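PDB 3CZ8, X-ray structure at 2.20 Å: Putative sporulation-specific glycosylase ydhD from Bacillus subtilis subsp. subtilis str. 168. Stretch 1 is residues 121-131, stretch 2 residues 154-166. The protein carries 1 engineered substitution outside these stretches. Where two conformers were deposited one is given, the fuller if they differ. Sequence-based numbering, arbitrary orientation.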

# COMPACT_ATOMS: atom_id res chain seq x y z
N GLN A 121 -17.42 4.43 14.47
CA GLN A 121 -18.87 4.66 14.50
C GLN A 121 -19.47 4.26 15.85
O GLN A 121 -20.53 3.63 15.91
CB GLN A 121 -19.58 3.96 13.33
CG GLN A 121 -19.18 4.48 11.94
CD GLN A 121 -19.60 3.53 10.82
OE1 GLN A 121 -20.72 3.00 10.82
NE2 GLN A 121 -18.70 3.30 9.87
N VAL A 122 -18.76 4.60 16.93
CA VAL A 122 -19.29 4.41 18.28
C VAL A 122 -20.39 5.45 18.44
O VAL A 122 -20.14 6.65 18.26
CB VAL A 122 -18.18 4.57 19.38
CG1 VAL A 122 -18.79 4.73 20.78
CG2 VAL A 122 -17.23 3.37 19.36
N SER A 123 -21.60 4.99 18.73
CA SER A 123 -22.75 5.89 18.91
C SER A 123 -22.55 6.82 20.11
O SER A 123 -21.86 6.49 21.07
CB SER A 123 -24.06 5.11 18.99
OG SER A 123 -24.15 4.36 20.19
N ALA A 124 -23.15 8.01 20.02
CA ALA A 124 -23.00 9.07 21.02
C ALA A 124 -23.60 8.73 22.38
O ALA A 124 -23.19 9.29 23.40
CB ALA A 124 -23.61 10.35 20.50
N ALA A 125 -24.58 7.82 22.39
CA ALA A 125 -25.21 7.37 23.63
C ALA A 125 -24.29 6.45 24.43
O ALA A 125 -24.44 6.32 25.65
CB ALA A 125 -26.52 6.67 23.33
N ASP A 126 -23.34 5.83 23.73
CA ASP A 126 -22.42 4.86 24.30
C ASP A 126 -21.09 5.48 24.71
O ASP A 126 -20.09 4.76 24.82
CB ASP A 126 -22.16 3.76 23.28
CG ASP A 126 -23.37 2.89 23.02
OD1 ASP A 126 -24.37 3.00 23.76
OD2 ASP A 126 -23.32 2.09 22.06
N ARG A 127 -21.08 6.79 24.96
CA ARG A 127 -19.83 7.50 25.18
C ARG A 127 -19.18 7.19 26.54
O ARG A 127 -17.97 6.95 26.60
CB ARG A 127 -20.00 9.00 24.89
CG ARG A 127 -20.49 9.90 26.00
CD ARG A 127 -19.40 10.88 26.41
NE ARG A 127 -18.84 11.59 25.26
CZ ARG A 127 -18.20 12.76 25.33
NH1 ARG A 127 -18.03 13.37 26.50
NH2 ARG A 127 -17.73 13.31 24.23
N ASP A 128 -19.98 7.16 27.60
CA ASP A 128 -19.50 6.84 28.93
C ASP A 128 -19.30 5.33 29.09
O ASP A 128 -18.45 4.90 29.87
CB ASP A 128 -20.44 7.41 29.99
CG ASP A 128 -20.33 8.93 30.11
OD1 ASP A 128 -21.16 9.54 30.82
OD2 ASP A 128 -19.41 9.52 29.49
N LEU A 129 -20.06 4.55 28.33
CA LEU A 129 -19.92 3.10 28.32
C LEU A 129 -18.64 2.66 27.62
O LEU A 129 -18.04 1.65 28.00
CB LEU A 129 -21.13 2.44 27.65
CG LEU A 129 -22.49 2.65 28.32
CD1 LEU A 129 -23.60 2.14 27.41
CD2 LEU A 129 -22.57 1.99 29.69
N PHE A 130 -18.24 3.42 26.60
CA PHE A 130 -16.98 3.18 25.89
C PHE A 130 -15.80 3.48 26.79
O PHE A 130 -14.87 2.69 26.86
CB PHE A 130 -16.92 4.00 24.59
CG PHE A 130 -15.76 3.65 23.69
CD1 PHE A 130 -15.14 4.64 22.94
CD2 PHE A 130 -15.29 2.35 23.59
CE1 PHE A 130 -14.07 4.34 22.10
CE2 PHE A 130 -14.21 2.04 22.77
CZ PHE A 130 -13.61 3.03 22.02
N THR A 131 -15.85 4.62 27.49
CA THR A 131 -14.83 4.99 28.47
C THR A 131 -14.70 3.94 29.58
O THR A 131 -13.58 3.56 29.94
CB THR A 131 -15.13 6.38 29.08
OG1 THR A 131 -15.32 7.32 28.02
CG2 THR A 131 -13.99 6.86 29.98
N ALA A 154 -10.31 12.62 14.68
CA ALA A 154 -9.94 13.96 15.10
C ALA A 154 -11.17 14.76 15.53
O ALA A 154 -12.19 14.76 14.84
CB ALA A 154 -9.22 14.68 13.99
N LYS A 155 -11.05 15.42 16.68
CA LYS A 155 -12.13 16.23 17.25
C LYS A 155 -11.63 17.63 17.50
O LYS A 155 -10.49 17.82 17.95
CB LYS A 155 -12.66 15.63 18.56
CG LYS A 155 -13.57 14.42 18.38
CD LYS A 155 -14.11 13.89 19.71
CE LYS A 155 -15.13 14.83 20.34
NZ LYS A 155 -16.01 14.12 21.30
N THR A 156 -12.50 18.61 17.22
CA THR A 156 -12.19 20.02 17.45
C THR A 156 -13.12 20.62 18.51
O THR A 156 -12.81 21.65 19.12
CB THR A 156 -12.25 20.86 16.15
OG1 THR A 156 -11.77 22.19 16.41
CG2 THR A 156 -13.68 20.94 15.59
N SER A 157 -14.24 19.94 18.76
CA SER A 157 -15.19 20.31 19.81
C SER A 157 -16.01 19.08 20.18
O SER A 157 -15.78 18.00 19.65
CB SER A 157 -16.12 21.44 19.33
OG SER A 157 -17.10 20.95 18.45
N ASP A 158 -16.98 19.25 21.08
CA ASP A 158 -17.84 18.13 21.46
C ASP A 158 -19.26 18.28 20.89
O ASP A 158 -20.21 17.66 21.38
CB ASP A 158 -17.86 17.97 22.98
CG ASP A 158 -17.76 16.52 23.41
OD1 ASP A 158 -16.78 16.17 24.11
OD2 ASP A 158 -18.65 15.72 23.03
N ASN A 159 -19.39 19.07 19.83
CA ASN A 159 -20.70 19.44 19.29
C ASN A 159 -21.14 18.58 18.12
O ASN A 159 -22.25 18.72 17.61
CB ASN A 159 -20.69 20.93 18.90
CG ASN A 159 -20.30 21.84 20.05
OD1 ASN A 159 -19.36 22.63 19.95
ND2 ASN A 159 -21.00 21.71 21.17
N ILE A 160 -20.27 17.67 17.70
CA ILE A 160 -20.52 16.85 16.53
C ILE A 160 -21.05 15.48 16.97
O ILE A 160 -20.42 14.82 17.79
CB ILE A 160 -19.22 16.72 15.67
CG1 ILE A 160 -18.55 18.10 15.45
CG2 ILE A 160 -19.49 16.03 14.38
CD1 ILE A 160 -19.31 19.08 14.56
N PRO A 161 -22.22 15.06 16.43
CA PRO A 161 -22.92 13.85 16.88
C PRO A 161 -22.17 12.53 16.67
O PRO A 161 -22.10 11.71 17.59
CB PRO A 161 -24.22 13.87 16.05
CG PRO A 161 -24.36 15.27 15.56
CD PRO A 161 -22.96 15.73 15.35
N TRP A 162 -21.62 12.32 15.47
CA TRP A 162 -20.86 11.11 15.16
C TRP A 162 -19.44 11.08 15.77
O TRP A 162 -18.69 10.12 15.57
CB TRP A 162 -20.82 10.87 13.65
CG TRP A 162 -20.09 11.93 12.87
CD1 TRP A 162 -18.77 11.94 12.52
CD2 TRP A 162 -20.65 13.14 12.33
NE1 TRP A 162 -18.47 13.08 11.81
CE2 TRP A 162 -19.61 13.83 11.67
CE3 TRP A 162 -21.94 13.70 12.34
CZ2 TRP A 162 -19.81 15.05 11.02
CZ3 TRP A 162 -22.13 14.92 11.70
CH2 TRP A 162 -21.07 15.59 11.06
N LEU A 163 -19.08 12.12 16.52
CA LEU A 163 -17.81 12.20 17.22
C LEU A 163 -18.02 12.20 18.74
O LEU A 163 -17.06 12.17 19.51
CB LEU A 163 -17.04 13.46 16.79
CG LEU A 163 -16.63 13.64 15.32
CD1 LEU A 163 -15.91 14.96 15.13
CD2 LEU A 163 -15.77 12.49 14.80
N ARG A 164 -19.29 12.23 19.15
CA ARG A 164 -19.64 12.46 20.55
C ARG A 164 -19.37 11.22 21.41
O ARG A 164 -19.16 11.35 22.61
CB ARG A 164 -21.10 12.92 20.66
CG ARG A 164 -21.31 14.15 21.53
CD ARG A 164 -21.55 13.78 22.98
NE ARG A 164 -21.04 14.79 23.91
CZ ARG A 164 -21.28 14.81 25.22
NH1 ARG A 164 -22.05 13.87 25.78
NH2 ARG A 164 -20.77 15.78 25.97
N GLY A 165 -19.33 10.05 20.78
CA GLY A 165 -18.96 8.79 21.44
C GLY A 165 -17.52 8.70 21.95
O GLY A 165 -17.17 7.77 22.68
N TYR A 166 -16.69 9.68 21.56
CA TYR A 166 -15.28 9.70 21.92
C TYR A 166 -14.96 10.83 22.88
O TYR A 166 -14.68 11.96 22.48
CB TYR A 166 -14.41 9.78 20.65
CG TYR A 166 -14.71 8.67 19.69
CD1 TYR A 166 -14.21 7.39 19.91
CD2 TYR A 166 -15.52 8.88 18.57
CE1 TYR A 166 -14.49 6.34 19.04
CE2 TYR A 166 -15.81 7.84 17.68
CZ TYR A 166 -15.28 6.58 17.93
OH TYR A 166 -15.55 5.54 17.09
O HOH W 1 -15.79 6.79 14.13
O HOH W 2 -20.42 9.13 18.08
O HOH W 3 -19.38 7.77 15.88
O HOH W 4 -22.96 8.98 17.09
O HOH W 5 -23.27 11.52 24.69
O HOH W 6 -15.46 7.82 25.20

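Residues 121-131, a loop leading into a helix, pack against the irregular stretch 154-166, burying 531 Å². Arg127 CA and Ala124 CA each lie 4.1 Å from Gly165 CA, at the type I turn Leu163 to Tyr166. An ideal CB on Gly165 would clash with Val122 O (2.6 Å) and Ser123 O (3.0 Å), which glycine avoids.

Charge and hydrogen bonding centre on Arg127. Its NE and NH2 both donate to Arg164 O (2.7 and 2.9 Å), and NH2 forms a salt bridge with Asp158, 2.8 Å from OD2. The guanidiniums of Arg127 and Arg164 stack nearly parallel, centres 3.7 Å apart and planes at 6°. Asp158 offsets the like charges, since its OD2 also takes Arg164 NE at 2.7 Å and lies 3.5 Å from Lys155 NZ. Lys155 NZ donates to Leu163 O and Tyr166 O, both at 2.8 Å, bracing the turn. Val122 N donates a weak hydrogen bond to Tyr166 OH (3.3 Å).

Apolar contacts add to this network. Phe130 CE1 meets Tyr166 CE1 at 3.7 Å, Val122 CB lies 3.8 Å from Tyr166 CZ, and Ala124 CB rests 3.6 Å from Arg164 CB.

Waters bridge the stretches: water 5 links Ala124 O to Arg164 NH1, and water 6 joins Thr131 OG1 to Gly165 O.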